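Local coordinates for protein Rik1-associated factor 1 (Schizosaccharomyces pombe, PDB 4O9D) that contributes, as a component of the Clr4 methyltransferase complex that carries a WD-repeat propeller domain, to heterochromatin establishment through methylation of histone H3, at residues Glu187-Leu192 and Arg266-Cys271; Glu234-Leu239 and Arg259-Asp264; Lys361-Asp364 and Pro370-Gln373; Gln373-Met378 and Asn404-Gly409. All blocks are in the same frame, centred on the assembly; numbering follows the deposited sequence.

Interaction 1. Residues Glu187-Leu192 and Arg266-Cys271; sequences EFSNFL and RMYKVC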
loop_
_atom_site.group_PDB
_atom_site.type_symbol
_atom_site.label_atom_id
_atom_site.label_comp_id
_atom_site.label_asym_id
_atom_site.label_seq_id
_atom_site.Cartn_x
_atom_site.Cartn_y
_atom_site.Cartn_z
ATOM N N GLU A 187 -2.204 0.655 10.321
ATOM C CA GLU A 187 -1.099 -0.284 10.550
ATOM C C GLU A 187 -1.146 -0.839 11.983
ATOM O O GLU A 187 -1.513 -0.133 12.928
ATOM C CB GLU A 187 0.282 0.400 10.360
ATOM C CG GLU A 187 0.510 1.122 9.037
ATOM C CD GLU A 187 0.901 0.196 7.869
ATOM O OE1 GLU A 187 0.621 0.579 6.694
ATOM O OE2 GLU A 187 1.485 -0.890 8.126
ATOM N N PHE A 188 -0.758 -2.094 12.159
ATOM C CA PHE A 188 -0.509 -2.605 13.493
ATOM C C PHE A 188 0.883 -2.255 13.993
ATOM O O PHE A 188 1.801 -2.080 13.195
ATOM C CB PHE A 188 -0.653 -4.123 13.494
ATOM C CG PHE A 188 -2.082 -4.605 13.454
ATOM C CD1 PHE A 188 -2.845 -4.646 14.616
ATOM C CD2 PHE A 188 -2.660 -5.025 12.261
ATOM C CE1 PHE A 188 -4.195 -5.111 14.589
ATOM C CE2 PHE A 188 -3.992 -5.485 12.232
ATOM C CZ PHE A 188 -4.742 -5.529 13.410
ATOM N N SER A 189 1.055 -2.220 15.312
ATOM C CA SER A 189 2.364 -1.939 15.887
ATOM C C SER A 189 2.549 -2.690 17.210
ATOM O O SER A 189 1.659 -2.653 18.068
ATOM C CB SER A 189 2.497 -0.426 16.102
ATOM O OG SER A 189 3.735 -0.080 16.696
ATOM N N ASN A 190 3.689 -3.367 17.376
ATOM C CA ASN A 190 3.992 -4.055 18.648
ATOM C C ASN A 190 5.486 -4.159 18.986
ATOM O O ASN A 190 5.885 -4.971 19.829
ATOM C CB ASN A 190 3.352 -5.460 18.734
ATOM C CG ASN A 190 3.898 -6.443 17.699
ATOM O OD1 ASN A 190 4.991 -6.269 17.141
ATOM N ND2 ASN A 190 3.130 -7.503 17.452
ATOM N N PHE A 191 6.308 -3.339 18.353
ATOM C CA PHE A 191 7.717 -3.234 18.750
ATOM C C PHE A 191 8.374 -4.618 18.668
ATOM O O PHE A 191 8.981 -5.109 19.626
ATOM C CB PHE A 191 7.811 -2.615 20.155
ATOM C CG PHE A 191 9.213 -2.300 20.612
ATOM C CD1 PHE A 191 10.150 -1.778 19.737
ATOM C CD2 PHE A 191 9.585 -2.517 21.943
ATOM C CE1 PHE A 191 11.456 -1.483 20.169
ATOM C CE2 PHE A 191 10.886 -2.219 22.387
ATOM C CZ PHE A 191 11.812 -1.700 21.498
ATOM N N LEU A 192 8.208 -5.229 17.490
ATOM C CA LEU A 192 8.732 -6.553 17.161
ATOM C C LEU A 192 8.327 -7.595 18.188
ATOM O O LEU A 192 9.153 -8.392 18.621
ATOM C CB LEU A 192 10.265 -6.529 16.998
ATOM C CG LEU A 192 10.866 -7.630 16.104
ATOM C CD1 LEU A 192 10.292 -7.549 14.688
ATOM C CD2 LEU A 192 12.398 -7.539 16.035
ATOM N N ARG A 266 8.124 2.939 21.311
ATOM C CA ARG A 266 8.117 2.677 22.760
ATOM C C ARG A 266 7.247 3.728 23.431
ATOM O O ARG A 266 6.284 3.414 24.142
ATOM C CB ARG A 266 9.544 2.719 23.338
ATOM C CG ARG A 266 10.433 1.586 22.873
ATOM C CD ARG A 266 11.907 1.912 23.090
ATOM N NE ARG A 266 12.318 3.003 22.215
ATOM C CZ ARG A 266 13.344 3.821 22.437
ATOM N NH1 ARG A 266 14.094 3.687 23.529
ATOM N NH2 ARG A 266 13.622 4.778 21.558
ATOM N N MET A 267 7.589 4.986 23.165
ATOM C CA MET A 267 6.863 6.126 23.701
ATOM C C MET A 267 5.552 6.379 22.937
ATOM O O MET A 267 4.660 7.025 23.455
ATOM C CB MET A 267 7.747 7.375 23.612
ATOM C CG MET A 267 9.165 7.192 24.174
ATOM S SD MET A 267 9.146 6.610 25.886
ATOM C CE MET A 267 8.898 8.158 26.763
ATOM N N TYR A 268 5.431 5.854 21.716
ATOM C CA TYR A 268 4.403 6.322 20.780
ATOM C C TYR A 268 4.308 7.827 20.865
ATOM O O TYR A 268 3.283 8.381 21.260
ATOM C CB TYR A 268 3.039 5.675 21.038
ATOM C CG TYR A 268 3.015 4.244 20.570
ATOM C CD1 TYR A 268 2.981 3.946 19.218
ATOM C CD2 TYR A 268 3.078 3.194 21.478
ATOM C CE1 TYR A 268 2.980 2.634 18.783
ATOM C CE2 TYR A 268 3.087 1.890 21.054
ATOM C CZ TYR A 268 3.036 1.612 19.710
ATOM O OH TYR A 268 3.047 0.305 19.285
ATOM N N LYS A 269 5.396 8.475 20.488
ATOM C CA LYS A 269 5.491 9.915 20.521
ATOM C C LYS A 269 6.126 10.388 19.210
ATOM O O LYS A 269 6.929 9.660 18.613
ATOM C CB LYS A 269 6.362 10.310 21.709
ATOM C CG LYS A 269 6.766 11.774 21.773
ATOM C CD LYS A 269 6.935 12.197 23.227
ATOM C CE LYS A 269 8.080 13.189 23.417
ATOM N NZ LYS A 269 8.865 12.889 24.661
ATOM N N VAL A 270 5.783 11.595 18.765
ATOM C CA VAL A 270 6.437 12.161 17.589
ATOM C C VAL A 270 7.825 12.556 18.049
ATOM O O VAL A 270 7.981 13.276 19.033
ATOM C CB VAL A 270 5.700 13.396 16.993
ATOM C CG1 VAL A 270 6.610 14.138 15.998
ATOM C CG2 VAL A 270 4.411 12.977 16.302
ATOM N N CYS A 271 8.835 12.041 17.369
ATOM C CA CYS A 271 10.211 12.281 17.780
ATOM C C CYS A 271 10.913 13.290 16.867
ATOM O O CYS A 271 11.604 14.192 17.335
ATOM C CB CYS A 271 10.974 10.962 17.805
ATOM S SG CYS A 271 10.676 10.022 19.309
#
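Arg-266 sets its CG over one face of the Phe-191 ring, near the rim. Its CB stands back from the ring. CG makes the main contact: it sits 4.0 Å from the centroid of the Phe-191 ring, 20° off the ring normal, displaced toward CZ. This is a CH-pi contact. CD of Arg-266 meets the same corner, 3.9 Å from CZ of Phe-191. There the chain bends (chi3 -67°), and the guanidinium leaves the ring. NE is hydrogen-bonded nearby in the chain, and NH2 forms a salt bridge with OD1 of Asp-264. The charged end is thus tied to the end of strand 258-264, two residues back.

The second point of contact is polar. OG of Ser-189 and OH of Tyr-268 share a hydrogen bond of 2.7 Å. Ser-189 swings OG anti to its N (chi1 178°), which brings it to the edge of the Tyr-268 ring, near the ring plane. A G1 beta bulge lies at Tyr-268 and Lys-269, opposite Asp-264.

The contact joins two neighbouring propeller sheets near the surface. Strand 182-189 is an edge strand of one sheet; strand 269-276 is an edge strand of the next, beside strand 258-264.

Interaction 2. Residues Glu234-Leu239 and Arg259-Asp264; sequences EAFTSL and RVYYLD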
loop_
_atom_site.group_PDB
_atom_site.type_symbol
_atom_site.label_atom_id
_atom_site.label_comp_id
_atom_site.label_asym_id
_atom_site.label_seq_id
_atom_site.Cartn_x
_atom_site.Cartn_y
_atom_site.Cartn_z
ATOM N N GLU A 234 -4.176 17.649 9.859
ATOM C CA GLU A 234 -3.549 17.641 8.537
ATOM C C GLU A 234 -3.973 16.311 7.895
ATOM O O GLU A 234 -4.274 15.347 8.603
ATOM C CB GLU A 234 -2.012 17.694 8.652
ATOM C CG GLU A 234 -1.476 18.928 9.418
ATOM C CD GLU A 234 0.002 18.828 9.811
ATOM O OE1 GLU A 234 0.635 17.747 9.685
ATOM O OE2 GLU A 234 0.526 19.851 10.275
ATOM N N ALA A 235 -4.001 16.268 6.570
ATOM C CA ALA A 235 -4.444 15.081 5.836
ATOM C C ALA A 235 -3.279 14.114 5.685
ATOM O O ALA A 235 -2.344 14.359 4.909
ATOM C CB ALA A 235 -4.979 15.473 4.467
ATOM N N PHE A 236 -3.348 13.004 6.400
ATOM C CA PHE A 236 -2.300 12.010 6.334
ATOM C C PHE A 236 -2.450 11.144 5.096
ATOM O O PHE A 236 -3.550 10.724 4.742
ATOM C CB PHE A 236 -2.238 11.197 7.623
ATOM C CG PHE A 236 -1.595 11.957 8.735
ATOM C CD1 PHE A 236 -2.292 12.954 9.399
ATOM C CD2 PHE A 236 -0.277 11.732 9.069
ATOM C CE1 PHE A 236 -1.677 13.705 10.383
ATOM C CE2 PHE A 236 0.337 12.480 10.054
ATOM C CZ PHE A 236 -0.349 13.458 10.706
ATOM N N THR A 237 -1.311 10.915 4.445
ATOM C CA THR A 237 -1.256 10.307 3.136
ATOM C C THR A 237 -0.514 8.978 3.139
ATOM O O THR A 237 -0.729 8.163 2.263
ATOM C CB THR A 237 -0.570 11.245 2.092
ATOM O OG1 THR A 237 0.773 11.580 2.504
ATOM C CG2 THR A 237 -1.375 12.534 1.897
ATOM N N SER A 238 0.351 8.735 4.117
ATOM C CA SER A 238 1.140 7.523 4.042
ATOM C C SER A 238 1.749 7.144 5.400
ATOM O O SER A 238 2.120 8.012 6.159
ATOM C CB SER A 238 2.248 7.762 2.999
ATOM O OG SER A 238 3.294 6.849 3.140
ATOM N N LEU A 239 1.844 5.844 5.674
ATOM C CA LEU A 239 2.368 5.303 6.935
ATOM C C LEU A 239 3.331 4.211 6.570
ATOM O O LEU A 239 3.015 3.363 5.711
ATOM C CB LEU A 239 1.243 4.641 7.773
ATOM C CG LEU A 239 0.104 5.451 8.366
ATOM C CD1 LEU A 239 -0.817 4.518 9.241
ATOM C CD2 LEU A 239 0.601 6.579 9.231
ATOM N N ARG A 259 4.459 17.563 5.177
ATOM C CA ARG A 259 5.262 17.211 6.347
ATOM C C ARG A 259 5.452 15.702 6.511
ATOM O O ARG A 259 4.585 14.915 6.128
ATOM C CB ARG A 259 4.638 17.836 7.609
ATOM C CG ARG A 259 5.036 19.332 7.757
ATOM C CD ARG A 259 4.321 20.039 8.881
ATOM N NE ARG A 259 4.755 19.618 10.210
ATOM C CZ ARG A 259 5.814 20.111 10.834
ATOM N NH1 ARG A 259 6.580 21.006 10.223
ATOM N NH2 ARG A 259 6.129 19.694 12.053
ATOM N N VAL A 260 6.579 15.309 7.098
ATOM C CA VAL A 260 6.811 13.923 7.473
ATOM C C VAL A 260 7.196 13.841 8.939
ATOM O O VAL A 260 8.088 14.580 9.431
ATOM C CB VAL A 260 7.956 13.256 6.659
ATOM C CG1 VAL A 260 8.021 11.771 7.002
ATOM C CG2 VAL A 260 7.772 13.471 5.164
ATOM N N TYR A 261 6.526 12.931 9.641
ATOM C CA TYR A 261 6.815 12.688 11.045
ATOM C C TYR A 261 7.484 11.354 11.262
ATOM O O TYR A 261 7.165 10.380 10.572
ATOM C CB TYR A 261 5.521 12.720 11.863
ATOM C CG TYR A 261 4.777 14.008 11.691
ATOM C CD1 TYR A 261 5.053 15.090 12.505
ATOM C CD2 TYR A 261 3.800 14.143 10.716
ATOM C CE1 TYR A 261 4.373 16.289 12.355
ATOM C CE2 TYR A 261 3.116 15.324 10.545
ATOM C CZ TYR A 261 3.405 16.403 11.372
ATOM O OH TYR A 261 2.753 17.601 11.208
ATOM N N TYR A 262 8.394 11.314 12.238
ATOM C CA TYR A 262 9.025 10.074 12.675
ATOM C C TYR A 262 8.499 9.801 14.079
ATOM O O TYR A 262 8.581 10.671 14.953
ATOM C CB TYR A 262 10.578 10.134 12.691
ATOM C CG TYR A 262 11.126 8.847 13.263
ATOM C CD1 TYR A 262 11.208 7.702 12.480
ATOM C CD2 TYR A 262 11.441 8.736 14.622
ATOM C CE1 TYR A 262 11.642 6.490 13.012
ATOM C CE2 TYR A 262 11.881 7.523 15.167
ATOM C CZ TYR A 262 11.989 6.407 14.351
ATOM O OH TYR A 262 12.416 5.201 14.866
ATOM N N LEU A 263 7.923 8.619 14.284
ATOM C CA LEU A 263 7.302 8.289 15.560
ATOM C C LEU A 263 7.932 7.055 16.177
ATOM O O LEU A 263 8.126 6.048 15.501
ATOM C CB LEU A 263 5.785 8.057 15.380
ATOM C CG LEU A 263 4.993 9.256 14.840
ATOM C CD1 LEU A 263 4.711 9.144 13.347
ATOM C CD2 LEU A 263 3.674 9.392 15.622
ATOM N N ASP A 264 8.230 7.129 17.472
ATOM C CA ASP A 264 8.892 6.044 18.183
ATOM C C ASP A 264 7.854 5.072 18.730
ATOM O O ASP A 264 6.839 5.490 19.274
ATOM C CB ASP A 264 9.725 6.622 19.332
ATOM C CG ASP A 264 10.430 5.557 20.141
ATOM O OD1 ASP A 264 11.543 5.165 19.736
ATOM O OD2 ASP A 264 9.876 5.113 21.180
#
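The hydroxyl of Tyr-261 is gripped by two groups. It donates to OE1 of Glu-234 over 2.6 Å and accepts from NE of Arg-259 over 3.0 Å. Tyr-261 and Arg-259 lie on strand 258-264 of a four-stranded antiparallel sheet, a blade of the beta-propeller. Glu-234 directly precedes strand 235-241 of the same blade. Strand 247-253 runs between these two strands, so the side chains meet across it rather than through paired backbones.

The Arg-259 bond is well directed. Its N-H points at the oxygen with an angle of 164°, and the oxygen lies in the guanidinium plane. The bend of Arg-259 at chi3 (71°) folds NE back toward the tyrosine two residues on. OE1 of Glu-234 is met on its syn side, somewhat out of the carboxylate plane, and lies at the edge of the Tyr-261 ring. Ser-252 OG also bonds this OE1. OE2 of Glu-234 stays 4.2 Å from NE of Arg-259, beyond a salt bridge, though the opposite charges probably still attract.

A phenylalanine in place of Tyr-261 would probably keep the ring packing but leave Glu-234 and Arg-259 without the hydroxyl that links them.

Phe-236 packs on the same tyrosine and also touches Leu-185 of the neighbouring sheet. Its ring is inclined 31° to that of Tyr-261, and its CE2 comes within 3.9 Å of Tyr-261 CD2.

Interaction 3. Residues Lys361-Asp364 and Pro370-Gln373; sequences KVWD and PFIQ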
loop_
_atom_site.group_PDB
_atom_site.type_symbol
_atom_site.label_atom_id
_atom_site.label_comp_id
_atom_site.label_asym_id
_atom_site.label_seq_id
_atom_site.Cartn_x
_atom_site.Cartn_y
_atom_site.Cartn_z
ATOM N N LYS A 361 13.797 3.866 -11.217
ATOM C CA LYS A 361 15.167 4.311 -10.990
ATOM C C LYS A 361 15.706 3.683 -9.711
ATOM O O LYS A 361 14.945 3.489 -8.740
ATOM C CB LYS A 361 15.214 5.843 -10.932
ATOM C CG LYS A 361 14.996 6.494 -12.318
ATOM C CD LYS A 361 14.982 8.007 -12.260
ATOM C CE LYS A 361 14.952 8.591 -13.689
ATOM N NZ LYS A 361 16.209 8.222 -14.428
ATOM N N VAL A 362 16.997 3.333 -9.730
ATOM C CA VAL A 362 17.653 2.690 -8.586
ATOM C C VAL A 362 18.655 3.700 -7.995
ATOM O O VAL A 362 19.415 4.319 -8.753
ATOM C CB VAL A 362 18.383 1.371 -8.972
ATOM C CG1 VAL A 362 19.035 0.717 -7.752
ATOM C CG2 VAL A 362 17.424 0.372 -9.667
ATOM N N TRP A 363 18.629 3.868 -6.664
ATOM C CA TRP A 363 19.443 4.865 -5.973
ATOM C C TRP A 363 20.230 4.273 -4.799
ATOM O O TRP A 363 19.715 3.407 -4.082
ATOM C CB TRP A 363 18.560 5.991 -5.415
ATOM C CG TRP A 363 17.467 6.503 -6.334
ATOM C CD1 TRP A 363 16.204 6.010 -6.457
ATOM C CD2 TRP A 363 17.547 7.639 -7.218
ATOM N NE1 TRP A 363 15.482 6.765 -7.373
ATOM C CE2 TRP A 363 16.287 7.766 -7.853
ATOM C CE3 TRP A 363 18.568 8.563 -7.530
ATOM C CZ2 TRP A 363 16.007 8.774 -8.781
ATOM C CZ3 TRP A 363 18.294 9.566 -8.465
ATOM C CH2 TRP A 363 17.021 9.663 -9.079
ATOM N N ASP A 364 21.471 4.738 -4.595
ATOM C CA ASP A 364 22.223 4.429 -3.364
ATOM C C ASP A 364 22.556 5.730 -2.626
ATOM O O ASP A 364 23.396 6.510 -3.069
ATOM C CB ASP A 364 23.509 3.670 -3.640
ATOM C CG ASP A 364 24.118 3.091 -2.372
ATOM O OD1 ASP A 364 23.969 3.711 -1.290
ATOM O OD2 ASP A 364 24.718 2.001 -2.445
ATOM N N PRO A 370 23.578 9.783 -5.918
ATOM C CA PRO A 370 22.903 8.531 -5.538
ATOM C C PRO A 370 22.371 7.695 -6.711
ATOM O O PRO A 370 22.139 6.493 -6.509
ATOM C CB PRO A 370 21.741 9.015 -4.647
ATOM C CG PRO A 370 21.467 10.395 -5.080
ATOM C CD PRO A 370 22.820 10.971 -5.491
ATOM N N PHE A 371 22.174 8.284 -7.892
ATOM C CA PHE A 371 21.618 7.501 -9.004
ATOM C C PHE A 371 22.534 6.364 -9.470
ATOM O O PHE A 371 23.727 6.567 -9.725
ATOM C CB PHE A 371 21.256 8.404 -10.182
ATOM C CG PHE A 371 20.755 7.660 -11.397
ATOM C CD1 PHE A 371 19.461 7.115 -11.422
ATOM C CD2 PHE A 371 21.558 7.535 -12.529
ATOM C CE1 PHE A 371 18.989 6.462 -12.548
ATOM C CE2 PHE A 371 21.097 6.873 -13.664
ATOM C CZ PHE A 371 19.810 6.335 -13.680
ATOM N N ILE A 372 21.972 5.163 -9.574
ATOM C CA ILE A 372 22.738 3.988 -9.928
ATOM C C ILE A 372 22.430 3.662 -11.376
ATOM O O ILE A 372 23.326 3.647 -12.230
ATOM C CB ILE A 372 22.338 2.770 -9.076
ATOM C CG1 ILE A 372 22.632 3.038 -7.594
ATOM C CG2 ILE A 372 23.026 1.502 -9.588
ATOM C CD1 ILE A 372 24.092 3.313 -7.275
ATOM N N GLN A 373 21.152 3.427 -11.660
ATOM C CA GLN A 373 20.747 2.998 -12.999
ATOM C C GLN A 373 19.237 3.046 -13.135
ATOM O O GLN A 373 18.523 3.075 -12.139
ATOM C CB GLN A 373 21.227 1.573 -13.235
ATOM C CG GLN A 373 20.462 0.549 -12.389
ATOM C CD GLN A 373 20.770 -0.880 -12.784
ATOM O OE1 GLN A 373 21.924 -1.244 -12.995
ATOM N NE2 GLN A 373 19.732 -1.701 -12.879
#
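Three backbone hydrogen bonds join Val-362 and Asp-364 to residues 370-373. Val-362 N donates to Gln-373 O over 2.9 Å, nearly straight onto the carbonyl. Val-362 O accepts from Ile-372 N at 2.8 Å. Asp-364 N reaches Pro-370 O at 2.7 Å. Val-362 thus bonds two successive residues, Ile-372 and Gln-373: a classic beta bulge, with one extra residue on that strand.

Strands 359-363 and 371-377 form a beta hairpin, the last two strands of a propeller blade. Both segments lie in the third WD repeat. Trp-363 and Asp-364 are the Trp-Asp pair that gives WD repeats their name.

Aromatic contacts lie on the face shared by Trp-363 and Phe-371. The edge of Phe-371 is turned to the face of Trp-363, with ring planes at 68°. CD1 of Phe-371 stands 4.0 Å above the indole plane, while CB of Phe-371 touches CZ3 of Trp-363 at 3.6 Å. Trp-363 NE1 bonds Thr-353 on the next strand. Lys-361 runs past Phe-371 and carries NZ to 3.8 Å from CE1 of Phe-371, where Asn-374 OD1 accepts a hydrogen bond from NZ.

Among the apolar contacts, Val-362 and Gln-373 lie side by side on the other face. Ile-372 CD1 packs on Asp-364 CB at 3.7 Å; the Asp-364 carboxylate pairs with Arg-366.

Interaction 4. Residues Gln373-Met378 and Asn404-Gly409; sequences QNFTEM and NMYSLG. With EDO (1,2-ethanediol), chain E.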
loop_
_atom_site.group_PDB
_atom_site.type_symbol
_atom_site.label_atom_id
_atom_site.label_comp_id
_atom_site.label_asym_id
_atom_site.label_seq_id
_atom_site.Cartn_x
_atom_site.Cartn_y
_atom_site.Cartn_z
ATOM N N GLN A 373 21.152 3.427 -11.660
ATOM C CA GLN A 373 20.747 2.998 -12.999
ATOM C C GLN A 373 19.237 3.046 -13.135
ATOM O O GLN A 373 18.523 3.075 -12.139
ATOM C CB GLN A 373 21.227 1.573 -13.235
ATOM C CG GLN A 373 20.462 0.549 -12.389
ATOM C CD GLN A 373 20.770 -0.880 -12.784
ATOM O OE1 GLN A 373 21.924 -1.244 -12.995
ATOM N NE2 GLN A 373 19.732 -1.701 -12.879
ATOM N N ASN A 374 18.766 3.122 -14.374
ATOM C CA ASN A 374 17.368 2.898 -14.692
ATOM C C ASN A 374 17.171 1.391 -14.717
ATOM O O ASN A 374 17.896 0.688 -15.413
ATOM C CB ASN A 374 17.002 3.526 -16.042
ATOM C CG ASN A 374 16.977 5.053 -15.991
ATOM O OD1 ASN A 374 16.979 5.644 -14.922
ATOM N ND2 ASN A 374 16.923 5.692 -17.158
ATOM N N PHE A 375 16.223 0.888 -13.928
ATOM C CA PHE A 375 15.956 -0.547 -13.876
ATOM C C PHE A 375 15.149 -0.981 -15.076
ATOM O O PHE A 375 15.450 -1.993 -15.713
ATOM C CB PHE A 375 15.185 -0.939 -12.607
ATOM C CG PHE A 375 14.846 -2.399 -12.547
ATOM C CD1 PHE A 375 15.832 -3.342 -12.314
ATOM C CD2 PHE A 375 13.537 -2.837 -12.740
ATOM C CE1 PHE A 375 15.516 -4.702 -12.275
ATOM C CE2 PHE A 375 13.212 -4.209 -12.699
ATOM C CZ PHE A 375 14.191 -5.131 -12.478
ATOM N N THR A 376 14.099 -0.227 -15.370
ATOM C CA THR A 376 13.253 -0.568 -16.494
ATOM C C THR A 376 12.454 0.648 -16.896
ATOM O O THR A 376 12.493 1.665 -16.209
ATOM C CB THR A 376 12.319 -1.757 -16.165
ATOM O OG1 THR A 376 11.682 -2.209 -17.359
ATOM C CG2 THR A 376 11.247 -1.373 -15.110
ATOM N N GLU A 377 11.821 0.561 -18.064
ATOM C CA GLU A 377 10.971 1.611 -18.604
ATOM C C GLU A 377 9.637 1.005 -19.057
ATOM O O GLU A 377 9.600 0.069 -19.887
ATOM C CB GLU A 377 11.625 2.321 -19.785
ATOM C CG GLU A 377 10.620 3.235 -20.481
ATOM C CD GLU A 377 11.231 4.166 -21.489
ATOM O OE1 GLU A 377 12.446 4.054 -21.759
ATOM O OE2 GLU A 377 10.484 5.012 -22.019
ATOM N N MET A 378 8.544 1.515 -18.504
ATOM C CA MET A 378 7.218 1.017 -18.874
ATOM C C MET A 378 6.567 1.992 -19.864
ATOM O O MET A 378 7.054 3.104 -20.046
ATOM C CB MET A 378 6.360 0.766 -17.607
ATOM C CG MET A 378 6.829 -0.491 -16.802
ATOM S SD MET A 378 5.610 -1.140 -15.679
ATOM C CE MET A 378 4.490 -1.939 -16.814
ATOM N N ASN A 404 4.187 -5.679 -15.254
ATOM C CA ASN A 404 5.430 -6.408 -15.470
ATOM C C ASN A 404 5.947 -7.078 -14.206
ATOM O O ASN A 404 6.072 -6.436 -13.162
ATOM C CB ASN A 404 6.518 -5.484 -16.046
ATOM C CG ASN A 404 6.202 -5.031 -17.461
ATOM O OD1 ASN A 404 5.255 -5.511 -18.074
ATOM N ND2 ASN A 404 6.997 -4.116 -17.983
ATOM N N MET A 405 6.250 -8.368 -14.307
ATOM C CA MET A 405 6.859 -9.112 -13.205
ATOM C C MET A 405 8.315 -9.498 -13.501
ATOM O O MET A 405 8.602 -10.130 -14.540
ATOM C CB MET A 405 6.093 -10.409 -12.930
ATOM C CG MET A 405 4.810 -10.274 -12.129
ATOM S SD MET A 405 4.658 -11.628 -10.918
ATOM C CE MET A 405 3.252 -11.062 -9.978
ATOM N N TYR A 406 9.214 -9.158 -12.575
ATOM C CA TYR A 406 10.629 -9.499 -12.695
ATOM C C TYR A 406 10.979 -10.532 -11.636
ATOM O O TYR A 406 10.499 -10.450 -10.515
ATOM C CB TYR A 406 11.495 -8.245 -12.552
ATOM C CG TYR A 406 11.101 -7.167 -13.526
ATOM C CD1 TYR A 406 9.996 -6.360 -13.280
ATOM C CD2 TYR A 406 11.820 -6.964 -14.709
ATOM C CE1 TYR A 406 9.615 -5.377 -14.184
ATOM C CE2 TYR A 406 11.453 -5.989 -15.609
ATOM C CZ TYR A 406 10.354 -5.201 -15.344
ATOM O OH TYR A 406 9.960 -4.241 -16.243
ATOM N N SER A 407 11.797 -11.518 -11.990
ATOM C CA SER A 407 12.151 -12.563 -11.036
ATOM C C SER A 407 13.626 -12.928 -11.146
ATOM O O SER A 407 14.274 -12.640 -12.144
ATOM C CB SER A 407 11.299 -13.812 -11.273
ATOM O OG SER A 407 11.520 -14.774 -10.261
ATOM N N LEU A 408 14.146 -13.581 -10.123
ATOM C CA LEU A 408 15.489 -14.126 -10.204
ATOM C C LEU A 408 15.508 -15.291 -11.205
ATOM O O LEU A 408 16.452 -16.081 -11.248
ATOM C CB LEU A 408 15.960 -14.557 -8.810
ATOM C CG LEU A 408 16.196 -13.385 -7.851
ATOM C CD1 LEU A 408 16.789 -13.862 -6.530
ATOM C CD2 LEU A 408 17.116 -12.348 -8.484
ATOM N N GLY A 409 14.443 -15.393 -11.999
ATOM C CA GLY A 409 14.400 -16.272 -13.157
ATOM C C GLY A 409 14.481 -15.475 -14.452
ATOM O O GLY A 409 13.976 -15.896 -15.495
HETATM C C1 EDO E . 20.245 4.541 -17.031
HETATM O O1 EDO E . 20.653 3.315 -16.428
HETATM C C2 EDO E . 21.433 5.489 -17.189
HETATM O O2 EDO E . 20.929 6.826 -17.266
#
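This is a side-chain contact between two neighbouring propeller blades, in which Phe-375 and Thr-376 on the outermost strand of one meet Tyr-406 on a strand of the next. The two rings pack edge-to-face. CE2 of Phe-375 stands 3.6 Å above the middle of the Tyr-406 ring, with the planes at 66° and the centroids 4.9 Å apart. Phe-375 holds CG anti to its N (chi1 178°), which carries the ring across to the tyrosine. Both Phe-375 and Thr-376 bond Val-360 through their backbones, and the helix-like backbone angles of Phe-375 let these consecutive side chains point to the same side.

The polar link is at the tip of the tyrosine. Tyr-406 OH shares a hydrogen bond of 2.9 Å with Thr-376 OG1. Asn-404 ND2 adds a weak one to the same hydroxyl. CG2 of Thr-376 also lies 3.3 Å from the Tyr-406 OH. Further along, the methyl CE of Met-378 rests 3.5 Å from ND2 of Asn-404, whose OD1 is bonded by His-25. A leucine in place of Tyr-406 would probably deprive Phe-375 of the flat face under its edge and leave Thr-376 OG1 without this partner.

A 1,2-ethanediol, probably from the crystallisation liquor, accepts a bond from Asn-374 N.

Phe-375 also touches Leu-394, and Met-378 touches Val-396 and Cys-398, all on strand 393-398. Strand 403-407 itself runs between strands 393-398 and 21-26.

How the interactions relate
The four contacts fall into two pairs on the propeller ring. Interactions 1 and 2 have centres about 13 Å apart and meet in the sheet containing strands 258-264 and 269-276, where Cys-271 N probably bonds Tyr-262 O. Interactions 3 and 4 have centres about 14 Å apart and share Gln-373 and strand 371-377. The pairs are separated by 25 to 34 Å between centres and do not touch. Along the chain, interaction 2 falls within the span of interaction 1, and interactions 3 and 4 follow. Interactions 2 and 3 lie within single blades; 1 and 4 cross from one blade to the next. Each pair therefore combines a contact within a blade with one to its neighbour.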